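PDB 5XK2: diacylglycerol lipase from Aspergillus oryzae, which probably hydrolyses ester bonds of mono- and diacylglycerols, releasing fatty acids, as a fungal class 3 lipase of the alpha/beta-hydrolase fold. Local coordinates for residues R130-L135 / K169-I174; G73-D78 / D136-E141; I147-H152 / S160-D165. All coordinates share one frame; numbering follows the deposited sequence.

Contact 1 of 3, residues R130-L135 / K169-I174; sequences RIIKTL and KNYDAI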
ATOM      1  N   ARG A 130     -27.685  11.082   1.067  1.00 16.76           N
ATOM      2  CA  ARG A 130     -28.241   9.833   1.605  1.00 16.63           C
ATOM      3  C   ARG A 130     -28.131   9.771   3.116  1.00 15.12           C
ATOM      4  O   ARG A 130     -29.053   9.354   3.808  1.00 13.71           O
ATOM      5  CB  ARG A 130     -27.502   8.634   1.033  1.00 22.42           C
ATOM      6  CG  ARG A 130     -28.071   8.019  -0.181  1.00 32.87           C
ATOM      7  CD  ARG A 130     -27.045   7.013  -0.651  1.00 40.19           C
ATOM      8  NE  ARG A 130     -25.918   7.671  -1.298  1.00 29.30           N
ATOM      9  CZ  ARG A 130     -24.949   7.017  -1.918  1.00 22.70           C
ATOM     10  NH1 ARG A 130     -24.957   5.690  -1.929  1.00 20.07           N
ATOM     11  NH2 ARG A 130     -23.983   7.682  -2.531  1.00 26.41           N
ATOM     12  N   ILE A 131     -26.977  10.190   3.629  1.00 14.30           N
ATOM     13  CA  ILE A 131     -26.742  10.123   5.068  1.00 11.48           C
ATOM     14  C   ILE A 131     -27.617  11.124   5.830  1.00 14.18           C
ATOM     15  O   ILE A 131     -28.223  10.793   6.845  1.00 15.41           O
ATOM     16  CB  ILE A 131     -25.241  10.333   5.374  1.00 11.08           C
ATOM     17  CG1 ILE A 131     -24.460   9.091   4.911  1.00 13.23           C
ATOM     18  CG2 ILE A 131     -25.032  10.599   6.863  1.00 14.48           C
ATOM     19  CD1 ILE A 131     -22.942   9.248   4.928  1.00 13.42           C
ATOM     20  N   ILE A 132     -27.722  12.349   5.323  1.00 12.17           N
ATOM     21  CA  ILE A 132     -28.575  13.343   5.947  1.00 12.26           C
ATOM     22  C   ILE A 132     -30.041  12.912   5.904  1.00 12.59           C
ATOM     23  O   ILE A 132     -30.766  13.067   6.893  1.00 14.31           O
ATOM     24  CB  ILE A 132     -28.383  14.705   5.271  1.00 15.37           C
ATOM     25  CG1 ILE A 132     -27.000  15.247   5.637  1.00 14.65           C
ATOM     26  CG2 ILE A 132     -29.481  15.692   5.692  1.00 21.00           C
ATOM     27  CD1 ILE A 132     -26.640  16.517   4.916  1.00 18.70           C
ATOM     28  N   LYS A 133     -30.451  12.339   4.773  1.00 14.60           N
ATOM     29  CA  LYS A 133     -31.817  11.827   4.632  1.00 16.72           C
ATOM     30  C   LYS A 133     -32.095  10.821   5.732  1.00 14.92           C
ATOM     31  O   LYS A 133     -33.137  10.856   6.394  1.00 15.91           O
ATOM     32  CB  LYS A 133     -32.020  11.184   3.260  1.00 16.86           C
ATOM     33  CG  LYS A 133     -33.416  10.564   3.056  1.00 23.02           C
ATOM     34  CD  LYS A 133     -33.440   9.701   1.795  1.00 32.52           C
ATOM     35  CE  LYS A 133     -34.859   9.267   1.396  1.00 43.76           C
ATOM     36  NZ  LYS A 133     -35.170   7.841   1.739  1.00 41.72           N
ATOM     37  N   THR A 134     -31.126   9.937   5.941  1.00 14.68           N
ATOM     38  CA  THR A 134     -31.267   8.892   6.949  1.00 13.61           C
ATOM     39  C   THR A 134     -31.261   9.451   8.371  1.00 11.85           C
ATOM     40  O   THR A 134     -32.056   9.018   9.207  1.00 12.65           O
ATOM     41  CB  THR A 134     -30.157   7.833   6.789  1.00 12.27           C
ATOM     42  OG1 THR A 134     -30.253   7.241   5.482  1.00 14.06           O
ATOM     43  CG2 THR A 134     -30.312   6.733   7.844  1.00 16.38           C
ATOM     44  N   LEU A 135     -30.375  10.410   8.668  1.00 10.67           N
ATOM     45  CA  LEU A 135     -30.373  11.024   9.986  1.00 10.22           C
ATOM     46  C   LEU A 135     -31.740  11.663  10.276  1.00 12.95           C
ATOM     47  O   LEU A 135     -32.285  11.526  11.367  1.00 11.83           O
ATOM     48  CB  LEU A 135     -29.260  12.081  10.095  1.00 14.18           C
ATOM     49  CG  LEU A 135     -27.839  11.510  10.054  1.00 11.95           C
ATOM     50  CD1 LEU A 135     -26.812  12.640  10.142  1.00 13.44           C
ATOM     51  CD2 LEU A 135     -27.625  10.531  11.189  1.00 12.91           C
ATOM     52  N   LYS A 169     -24.629  22.090   9.928  1.00 12.53           N
ATOM     53  CA  LYS A 169     -26.033  21.826   9.622  1.00 13.84           C
ATOM     54  C   LYS A 169     -26.875  21.511  10.864  1.00 14.98           C
ATOM     55  O   LYS A 169     -27.985  20.989  10.748  1.00 18.97           O
ATOM     56  CB  LYS A 169     -26.123  20.711   8.583  1.00 13.57           C
ATOM     57  CG  LYS A 169     -25.498  21.073   7.238  1.00 15.01           C
ATOM     58  CD  LYS A 169     -25.511  19.859   6.305  1.00 19.03           C
ATOM     59  CE  LYS A 169     -24.744  20.084   5.015  1.00 25.79           C
ATOM     60  NZ  LYS A 169     -24.682  21.499   4.584  1.00 38.80           N
ATOM     61  N   ASN A 170     -26.300  21.748  12.038  1.00 11.56           N
ATOM     62  CA  ASN A 170     -26.924  21.598  13.366  1.00 14.29           C
ATOM     63  C   ASN A 170     -26.920  20.187  13.937  1.00 17.61           C
ATOM     64  O   ASN A 170     -27.489  19.970  15.010  1.00 22.14           O
ATOM     65  CB  ASN A 170     -28.386  22.103  13.417  1.00 16.47           C
ATOM     66  CG  ASN A 170     -28.556  23.495  12.849  1.00 18.28           C
ATOM     67  OD1 ASN A 170     -29.470  23.732  12.068  1.00 21.12           O
ATOM     68  ND2 ASN A 170     -27.689  24.422  13.240  1.00 20.58           N
ATOM     69  N   TYR A 171     -26.332  19.215  13.234  1.00 13.63           N
ATOM     70  CA  TYR A 171     -26.229  17.873  13.807  1.00 12.22           C
ATOM     71  C   TYR A 171     -25.069  17.877  14.793  1.00 14.74           C
ATOM     72  O   TYR A 171     -23.968  18.277  14.427  1.00 19.21           O
ATOM     73  CB  TYR A 171     -26.002  16.810  12.710  1.00 13.32           C
ATOM     74  CG  TYR A 171     -27.083  16.773  11.658  1.00 14.15           C
ATOM     75  CD1 TYR A 171     -28.236  15.989  11.827  1.00 16.80           C
ATOM     76  CD2 TYR A 171     -26.969  17.530  10.493  1.00 15.38           C
ATOM     77  CE1 TYR A 171     -29.240  15.975  10.854  1.00 16.23           C
ATOM     78  CE2 TYR A 171     -27.962  17.526   9.532  1.00 18.48           C
ATOM     79  CZ  TYR A 171     -29.096  16.747   9.714  1.00 22.14           C
ATOM     80  OH  TYR A 171     -30.070  16.770   8.743  1.00 18.83           O
ATOM     81  N   ASP A 172     -25.263  17.404  16.013  1.00 14.38           N
ATOM     82  CA  ASP A 172     -24.216  17.662  16.974  1.00 16.86           C
ATOM     83  C   ASP A 172     -23.294  16.453  16.932  1.00 13.09           C
ATOM     84  O   ASP A 172     -23.172  15.698  17.896  1.00 16.70           O
ATOM     85  CB  ASP A 172     -24.882  17.853  18.349  1.00 20.22           C
ATOM     86  CG  ASP A 172     -23.912  18.199  19.462  1.00 28.08           C
ATOM     87  OD1 ASP A 172     -22.885  18.852  19.191  1.00 26.16           O
ATOM     88  OD2 ASP A 172     -24.204  17.822  20.622  1.00 33.17           O
ATOM     89  N   ALA A 173     -22.443  16.441  15.914  1.00 13.63           N
ATOM     90  CA  ALA A 173     -21.670  15.224  15.628  1.00 11.66           C
ATOM     91  C   ALA A 173     -20.479  15.103  16.570  1.00 11.56           C
ATOM     92  O   ALA A 173     -19.785  16.089  16.822  1.00 12.72           O
ATOM     93  CB  ALA A 173     -21.203  15.223  14.196  1.00 12.63           C
ATOM     94  N   ILE A 174     -20.284  13.901  17.110  1.00  8.95           N
ATOM     95  CA  ILE A 174     -19.117  13.574  17.917  1.00  7.08           C
ATOM     96  C   ILE A 174     -18.172  12.782  17.024  1.00 11.16           C
ATOM     97  O   ILE A 174     -18.570  11.749  16.454  1.00 12.74           O
ATOM     98  CB  ILE A 174     -19.476  12.707  19.146  1.00  9.06           C
ATOM     99  CG1 ILE A 174     -20.718  13.223  19.890  1.00 14.43           C
ATOM    100  CG2 ILE A 174     -18.259  12.550  20.066  1.00 12.37           C
ATOM    101  CD1 ILE A 174     -20.592  14.639  20.394  1.00 19.91           C
TER
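The phenol ring of Y171 is the flat group of this contact, and L135 lies over one of its faces. The methyl CD1 of L135 stands 4.0 Å above the ring plane, displaced toward the rim over the CD1–CE1 bond, while L135 CB comes to 4.0 Å from Y171 CE1; the two side chains cross obliquely. I132 arrives at about a right angle to Y171 and meets the phenol end from an oblique direction, with its CG2 3.3 Å from Y171 OH. A chi1 of -70° puts I132 CG1 opposite the carbonyl carbon and the CG2 methyl opposite the backbone N, so CG2 faces the tyrosine while the CG1–CD1 arm runs to K169. There I132 CD1 meets K169 CD at 3.8 Å; the lysine contributes its aliphatic stem here, while its NZ is in a long, weak ion pair with D165.

A tyrosine suits this half-buried site: its ring packs on aliphatic carbons while its hydroxyl is hydrogen-bonded to D136, one turn beyond I132 on the same helix. That bond ties the phenol end to the helix. N170, with positive phi, is the C' residue of a Schellman motif that closes helix 154-168 and swings the chain so that Y171 faces helix 118-138.

L166 of helix 154-168 touches I132, L135 and Y171, so the last part of that helix also packs on this contact. On the sheet side, L135 and I131 rest on strand 83-89, and residues 173-174 lead into strand 173-178, where I174 pairs with strand 146-152.

Contact 2 of 3, residues G73-D78 / D136-E141; sequences GFVAVD and DELKPE
A small, buried aliphatic contact joins the C-terminal part of helix 118-138 to strand 71-78, one helix-on-sheet layer of the alpha/beta-hydrolase fold. No hydrogen bond crosses it. L138 carries the whole helical side, and two valines of the strand, V75 and V77, receive it. Because residues two apart on a strand face the same way, V75 and V77 both point toward the helix, while A76 between them points away from it.

V77 and L138 reach toward each other tip to tip: V77 CG2 is 3.7 Å from L138 CD2 and 3.9 Å from L138 CD1, so one valine methyl meets both branches of the leucine fork. The touching branch of V77 is the one placed anti to its carbonyl carbon; its sister CG1 lies anti to the backbone N (V77 chi1 176°). V75 meets the leucine differently, sliding past it in the opposite direction, with its CG1 4.1 Å from L138 CD1. L138 CD1 is thus shared by both valines, while CD2 touches V77 alone of the two. Beta-branched valines suit an extended strand and present short, broad methyl surfaces; leucine, branching one carbon farther out, spans the 8.5 Å between the CA atoms of L138 and V77. The carbonyl O of L138 accepts a hydrogen bond from ND1 of H142, just beyond this segment.

I84 of the adjacent strand 83-89 touches V75, V77 and L138 alike and so completes the hydrophobic cluster. Farther back along helix 118-138, I131 and T134 also pack on V75. On the sheet's other face, F74 and D78 meet helix 14-27, so strand 71-78 lies between two helices.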
ATOM      1  N   GLY A  73     -19.494   2.332   3.873  1.00 11.97           N
ATOM      2  CA  GLY A  73     -19.822   2.529   5.273  1.00 11.15           C
ATOM      3  C   GLY A  73     -21.297   2.326   5.537  1.00  9.46           C
ATOM      4  O   GLY A  73     -22.001   1.704   4.750  1.00 11.03           O
ATOM      5  N   PHE A  74     -21.774   2.854   6.654  1.00  9.44           N
ATOM      6  CA  PHE A  74     -23.167   2.647   7.026  1.00 11.02           C
ATOM      7  C   PHE A  74     -23.631   3.709   8.004  1.00  9.75           C
ATOM      8  O   PHE A  74     -22.812   4.377   8.639  1.00  9.53           O
ATOM      9  CB  PHE A  74     -23.375   1.239   7.642  1.00 10.25           C
ATOM     10  CG  PHE A  74     -22.440   0.942   8.794  1.00 10.85           C
ATOM     11  CD1 PHE A  74     -22.662   1.490  10.051  1.00 10.78           C
ATOM     12  CD2 PHE A  74     -21.336   0.126   8.606  1.00 12.23           C
ATOM     13  CE1 PHE A  74     -21.755   1.245  11.109  1.00  9.73           C
ATOM     14  CE2 PHE A  74     -20.440  -0.134   9.642  1.00 10.34           C
ATOM     15  CZ  PHE A  74     -20.644   0.418  10.889  1.00  9.58           C
ATOM     16  N   VAL A  75     -24.946   3.841   8.118  1.00  8.92           N
ATOM     17  CA  VAL A  75     -25.570   4.531   9.242  1.00  8.71           C
ATOM     18  C   VAL A  75     -26.270   3.463  10.052  1.00 10.47           C
ATOM     19  O   VAL A  75     -27.086   2.712   9.509  1.00 11.72           O
ATOM     20  CB  VAL A  75     -26.581   5.596   8.798  1.00 11.64           C
ATOM     21  CG1 VAL A  75     -27.148   6.310  10.019  1.00 12.00           C
ATOM     22  CG2 VAL A  75     -25.907   6.604   7.864  1.00 11.89           C
ATOM     23  N   ALA A  76     -25.927   3.364  11.330  1.00  9.45           N
ATOM     24  CA  ALA A  76     -26.497   2.326  12.185  1.00 10.09           C
ATOM     25  C   ALA A  76     -27.133   2.926  13.433  1.00 10.73           C
ATOM     26  O   ALA A  76     -26.837   4.071  13.818  1.00 12.66           O
ATOM     27  CB  ALA A  76     -25.411   1.322  12.578  1.00 10.81           C
ATOM     28  N   VAL A  77     -28.036   2.165  14.042  1.00  9.06           N
ATOM     29  CA  VAL A  77     -28.707   2.609  15.254  1.00  9.36           C
ATOM     30  C   VAL A  77     -28.238   1.730  16.403  1.00 10.48           C
ATOM     31  O   VAL A  77     -28.350   0.495  16.325  1.00 11.74           O
ATOM     32  CB  VAL A  77     -30.241   2.505  15.124  1.00 13.54           C
ATOM     33  CG1 VAL A  77     -30.902   2.878  16.438  1.00 14.21           C
ATOM     34  CG2 VAL A  77     -30.747   3.388  13.997  1.00 16.27           C
ATOM     35  N   ASP A  78     -27.719   2.360  17.456  1.00 10.31           N
ATOM     36  CA  ASP A  78     -27.314   1.651  18.660  1.00 12.72           C
ATOM     37  C   ASP A  78     -28.287   2.057  19.772  1.00 14.60           C
ATOM     38  O   ASP A  78     -28.177   3.147  20.339  1.00 12.24           O
ATOM     39  CB  ASP A  78     -25.862   2.013  19.000  1.00 12.62           C
ATOM     40  CG  ASP A  78     -25.340   1.331  20.252  1.00 15.09           C
ATOM     41  OD1 ASP A  78     -26.135   0.887  21.101  1.00 14.08           O
ATOM     42  OD2 ASP A  78     -24.093   1.275  20.411  1.00 14.30           O
ATOM     43  N   ASP A 136     -32.281  12.337   9.268  1.00 16.16           N
ATOM     44  CA  ASP A 136     -33.567  13.012   9.417  1.00 14.51           C
ATOM     45  C   ASP A 136     -34.700  11.995   9.662  1.00 11.56           C
ATOM     46  O   ASP A 136     -35.579  12.224  10.504  1.00 17.09           O
ATOM     47  CB  ASP A 136     -33.850  13.878   8.190  1.00 14.01           C
ATOM     48  CG  ASP A 136     -32.959  15.129   8.126  1.00 22.39           C
ATOM     49  OD1 ASP A 136     -32.180  15.386   9.076  1.00 23.22           O
ATOM     50  OD2 ASP A 136     -33.061  15.855   7.116  1.00 25.41           O
ATOM     51  N   GLU A 137     -34.659  10.867   8.962  1.00 11.77           N
ATOM     52  CA  GLU A 137     -35.666   9.818   9.149  1.00 12.92           C
ATOM     53  C   GLU A 137     -35.577   9.222  10.561  1.00 15.05           C
ATOM     54  O   GLU A 137     -36.592   8.889  11.163  1.00 14.98           O
ATOM     55  CB  GLU A 137     -35.500   8.719   8.095  1.00 16.91           C
ATOM     56  CG  GLU A 137     -35.889   9.155   6.685  1.00 18.50           C
ATOM     57  CD  GLU A 137     -35.440   8.186   5.617  1.00 27.18           C
ATOM     58  OE1 GLU A 137     -34.668   7.255   5.940  1.00 28.46           O
ATOM     59  OE2 GLU A 137     -35.881   8.345   4.454  1.00 28.57           O
ATOM     60  N   LEU A 138     -34.361   9.094  11.086  1.00 11.99           N
ATOM     61  CA  LEU A 138     -34.171   8.461  12.385  1.00 13.95           C
ATOM     62  C   LEU A 138     -34.505   9.375  13.552  1.00 13.92           C
ATOM     63  O   LEU A 138     -34.754   8.914  14.656  1.00 15.03           O
ATOM     64  CB  LEU A 138     -32.723   7.971  12.521  1.00 11.44           C
ATOM     65  CG  LEU A 138     -32.417   6.769  11.645  1.00 11.76           C
ATOM     66  CD1 LEU A 138     -30.902   6.514  11.628  1.00 13.21           C
ATOM     67  CD2 LEU A 138     -33.163   5.548  12.201  1.00 15.45           C
ATOM     68  N   LYS A 139     -34.520  10.678  13.317  1.00 11.85           N
ATOM     69  CA  LYS A 139     -34.628  11.611  14.431  1.00 12.99           C
ATOM     70  C   LYS A 139     -35.898  11.467  15.291  1.00 14.61           C
ATOM     71  O   LYS A 139     -35.795  11.420  16.514  1.00 16.41           O
ATOM     72  CB  LYS A 139     -34.523  13.056  13.909  1.00 16.31           C
ATOM     73  CG  LYS A 139     -34.583  14.114  14.997  1.00 25.05           C
ATOM     74  CD  LYS A 139     -33.232  14.326  15.625  1.00 32.85           C
ATOM     75  CE  LYS A 139     -33.126  15.722  16.227  1.00 38.18           C
ATOM     76  NZ  LYS A 139     -33.387  15.690  17.683  1.00 43.00           N
ATOM     77  N   PRO A 140     -37.101  11.429  14.675  1.00 14.03           N
ATOM     78  CA  PRO A 140     -38.310  11.454  15.519  1.00 13.99           C
ATOM     79  C   PRO A 140     -38.409  10.352  16.562  1.00 17.17           C
ATOM     80  O   PRO A 140     -38.855  10.641  17.668  1.00 21.27           O
ATOM     81  CB  PRO A 140     -39.449  11.310  14.500  1.00 16.40           C
ATOM     82  CG  PRO A 140     -38.900  11.858  13.255  1.00 18.35           C
ATOM     83  CD  PRO A 140     -37.454  11.429  13.244  1.00 15.06           C
ATOM     84  N   GLU A 141     -38.002   9.126  16.239  1.00 16.24           N
ATOM     85  CA  GLU A 141     -38.100   8.046  17.216  1.00 15.38           C
ATOM     86  C   GLU A 141     -36.821   7.863  18.040  1.00 15.86           C
ATOM     87  O   GLU A 141     -36.762   6.992  18.903  1.00 17.77           O
ATOM     88  CB  GLU A 141     -38.443   6.721  16.516  1.00 16.38           C
ATOM     89  CG  GLU A 141     -39.760   6.715  15.715  1.00 23.31           C
ATOM     90  CD  GLU A 141     -40.999   6.984  16.566  1.00 28.53           C
ATOM     91  OE1 GLU A 141     -40.906   6.869  17.811  1.00 27.75           O
ATOM     92  OE2 GLU A 141     -42.074   7.302  15.985  1.00 28.76           O
TER

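Contact 3 of 3, residues I147-H152 / S160-D165; sequences IVVVGH and SLAAAD
V149 packs against A162 and A163, with no hydrogen bond between them. Its methyl CG1 lies 4.2 Å from A162 CB and equally 4.2 Å from A163 N, while V149 CB stands 4.2 Å from A163 CB. CG1 is anti to the backbone N of V149 (chi1 179°), which sets it against the helix between the two alanines. Their small side chains let helix 154-168 come close to the strand: the CA atoms of V149 and A163 are 6.1 Å apart.

Around these three residues, F88 of strand 83-89 touches both V149 and A162, and A173 of strand 173-178 packs on V149. The strand is held in register by backbone bonds from V149 to I174 and Y176, and from V148 to I84 and V86. W124 of helix 118-138 touches A162, and its NE1 hydrogen-bonds OD2 of D165, which also makes a salt bridge to R128, tying helix 154-168 to helix 118-138.

Strand and helix form the first half of a beta-alpha-beta unit, and the sharp turn joining them has the GxSxG sequence of a nucleophile elbow, with S153 the probable nucleophile. H152, just before it, bonds through NE2 to the carbonyl O of H268, the probable triad histidine. With no hydrogen bond across it, the contact is apolar packing, and the small alanines allow the close approach of helix and strand next to the probable elbow.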
ATOM      1  N   ILE A 147     -25.159  11.673  17.989  1.00  8.91           N
ATOM      2  CA  ILE A 147     -24.760  11.378  16.619  1.00  9.20           C
ATOM      3  C   ILE A 147     -23.247  11.205  16.601  1.00 12.63           C
ATOM      4  O   ILE A 147     -22.512  12.153  16.869  1.00 10.94           O
ATOM      5  CB  ILE A 147     -25.185  12.478  15.646  1.00 11.35           C
ATOM      6  CG1 ILE A 147     -26.721  12.545  15.572  1.00 18.22           C
ATOM      7  CG2 ILE A 147     -24.629  12.199  14.259  1.00 15.34           C
ATOM      8  CD1 ILE A 147     -27.235  13.671  14.700  1.00 25.34           C
ATOM      9  N   VAL A 148     -22.795   9.984  16.313  1.00 10.37           N
ATOM     10  CA  VAL A 148     -21.370   9.658  16.333  1.00  8.44           C
ATOM     11  C   VAL A 148     -20.873   9.409  14.922  1.00 10.62           C
ATOM     12  O   VAL A 148     -21.473   8.611  14.182  1.00 12.47           O
ATOM     13  CB  VAL A 148     -21.077   8.398  17.181  1.00  9.50           C
ATOM     14  CG1 VAL A 148     -19.600   7.988  17.044  1.00 14.63           C
ATOM     15  CG2 VAL A 148     -21.448   8.616  18.645  1.00 12.58           C
ATOM     16  N   VAL A 149     -19.796  10.089  14.551  1.00  7.00           N
ATOM     17  CA  VAL A 149     -19.211   9.977  13.214  1.00  7.45           C
ATOM     18  C   VAL A 149     -17.809   9.405  13.395  1.00 10.91           C
ATOM     19  O   VAL A 149     -16.993   9.970  14.110  1.00  9.87           O
ATOM     20  CB  VAL A 149     -19.163  11.333  12.491  1.00  8.87           C
ATOM     21  CG1 VAL A 149     -18.538  11.184  11.112  1.00 13.10           C
ATOM     22  CG2 VAL A 149     -20.601  11.906  12.366  1.00 11.12           C
ATOM     23  N   VAL A 150     -17.555   8.261  12.767  1.00  8.90           N
ATOM     24  CA  VAL A 150     -16.383   7.473  13.129  1.00  7.97           C
ATOM     25  C   VAL A 150     -15.754   6.846  11.896  1.00  8.79           C
ATOM     26  O   VAL A 150     -16.434   6.518  10.920  1.00  9.78           O
ATOM     27  CB  VAL A 150     -16.775   6.374  14.161  1.00  9.40           C
ATOM     28  CG1 VAL A 150     -17.836   5.452  13.600  1.00 13.57           C
ATOM     29  CG2 VAL A 150     -15.553   5.569  14.651  1.00 10.51           C
ATOM     30  N   GLY A 151     -14.440   6.701  11.928  1.00  8.40           N
ATOM     31  CA  GLY A 151     -13.751   5.938  10.910  1.00  7.84           C
ATOM     32  C   GLY A 151     -12.326   5.637  11.352  1.00  7.95           C
ATOM     33  O   GLY A 151     -11.846   6.201  12.345  1.00  8.07           O
ATOM     34  N   HIS A 152     -11.658   4.762  10.600  1.00  7.28           N
ATOM     35  CA  HIS A 152     -10.246   4.464  10.804  1.00  7.64           C
ATOM     36  C   HIS A 152      -9.514   4.726   9.490  1.00  7.94           C
ATOM     37  O   HIS A 152     -10.109   4.549   8.417  1.00 10.48           O
ATOM     38  CB  HIS A 152     -10.071   2.996  11.275  1.00  7.01           C
ATOM     39  CG  HIS A 152      -8.655   2.503  11.236  1.00  7.17           C
ATOM     40  ND1 HIS A 152      -8.183   1.683  10.232  1.00  9.94           N
ATOM     41  CD2 HIS A 152      -7.602   2.734  12.059  1.00  9.57           C
ATOM     42  CE1 HIS A 152      -6.901   1.430  10.442  1.00  9.30           C
ATOM     43  NE2 HIS A 152      -6.521   2.066  11.535  1.00  9.17           N
ATOM     44  N   SER A 160     -13.794  12.973   9.473  1.00  9.05           N
ATOM     45  CA  SER A 160     -13.419  14.302   9.978  1.00  7.66           C
ATOM     46  C   SER A 160     -14.183  15.415   9.243  1.00  8.02           C
ATOM     47  O   SER A 160     -14.746  16.325   9.872  1.00  9.58           O
ATOM     48  CB  SER A 160     -11.907  14.534   9.828  1.00  9.00           C
ATOM     49  OG  SER A 160     -11.190  13.610  10.630  1.00 12.73           O
ATOM     50  N   LEU A 161     -14.197  15.321   7.915  1.00  7.81           N
ATOM     51  CA  LEU A 161     -14.874  16.340   7.115  1.00  8.76           C
ATOM     52  C   LEU A 161     -16.395  16.201   7.215  1.00  8.65           C
ATOM     53  O   LEU A 161     -17.104  17.198   7.232  1.00  9.34           O
ATOM     54  CB  LEU A 161     -14.427  16.265   5.661  1.00 10.23           C
ATOM     55  CG  LEU A 161     -12.956  16.608   5.419  1.00 10.51           C
ATOM     56  CD1 LEU A 161     -12.610  16.335   3.960  1.00 10.30           C
ATOM     57  CD2 LEU A 161     -12.660  18.084   5.770  1.00  9.77           C
ATOM     58  N   ALA A 162     -16.900  14.970   7.274  1.00  9.48           N
ATOM     59  CA  ALA A 162     -18.337  14.761   7.460  1.00  8.59           C
ATOM     60  C   ALA A 162     -18.819  15.378   8.770  1.00 11.98           C
ATOM     61  O   ALA A 162     -19.842  16.055   8.801  1.00 10.44           O
ATOM     62  CB  ALA A 162     -18.682  13.262   7.427  1.00  9.45           C
ATOM     63  N   ALA A 163     -18.097  15.126   9.861  1.00  9.58           N
ATOM     64  CA  ALA A 163     -18.481  15.699  11.143  1.00  9.54           C
ATOM     65  C   ALA A 163     -18.504  17.232  11.073  1.00  8.62           C
ATOM     66  O   ALA A 163     -19.429  17.864  11.573  1.00 10.12           O
ATOM     67  CB  ALA A 163     -17.514  15.231  12.265  1.00 10.49           C
ATOM     68  N   ALA A 164     -17.472  17.807  10.471  1.00  8.88           N
ATOM     69  CA  ALA A 164     -17.359  19.264  10.346  1.00  8.54           C
ATOM     70  C   ALA A 164     -18.595  19.829   9.648  1.00 11.05           C
ATOM     71  O   ALA A 164     -19.226  20.783  10.113  1.00 10.79           O
ATOM     72  CB  ALA A 164     -16.114  19.633   9.580  1.00  9.38           C
ATOM     73  N   ASP A 165     -18.939  19.209   8.529  1.00  9.31           N
ATOM     74  CA  ASP A 165     -20.069  19.664   7.706  1.00  8.45           C
ATOM     75  C   ASP A 165     -21.392  19.469   8.449  1.00 11.73           C
ATOM     76  O   ASP A 165     -22.215  20.398   8.541  1.00 10.30           O
ATOM     77  CB  ASP A 165     -20.044  18.905   6.371  1.00  9.04           C
ATOM     78  CG  ASP A 165     -20.993  19.475   5.328  1.00 17.22           C
ATOM     79  OD1 ASP A 165     -21.393  20.653   5.426  1.00 17.19           O
ATOM     80  OD2 ASP A 165     -21.315  18.728   4.380  1.00 15.18           O
TER

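How the contacts relate
Contacts 2 and 3 lay helices 118-138 and 154-168 on the same face of the central mixed sheet, and contact 1 joins the first helix to the loop that follows the second. Contacts 1 and 2, about 9 Å apart at their centres, share helix 118-138 and touch along it. Contact 3, centred about 10 Å from contact 1, is joined to it by pairing of strands 146-152 and 173-178; its centre lies about 14 Å from that of contact 2, without touch. Along the chain contacts 1 and 2 interleave, contact 2 precedes contact 3, and contact 3 nests within contact 1. Together they link strand 71-78, next to outermost strand 58-65, through two helices to the strand entering the probable nucleophile elbow.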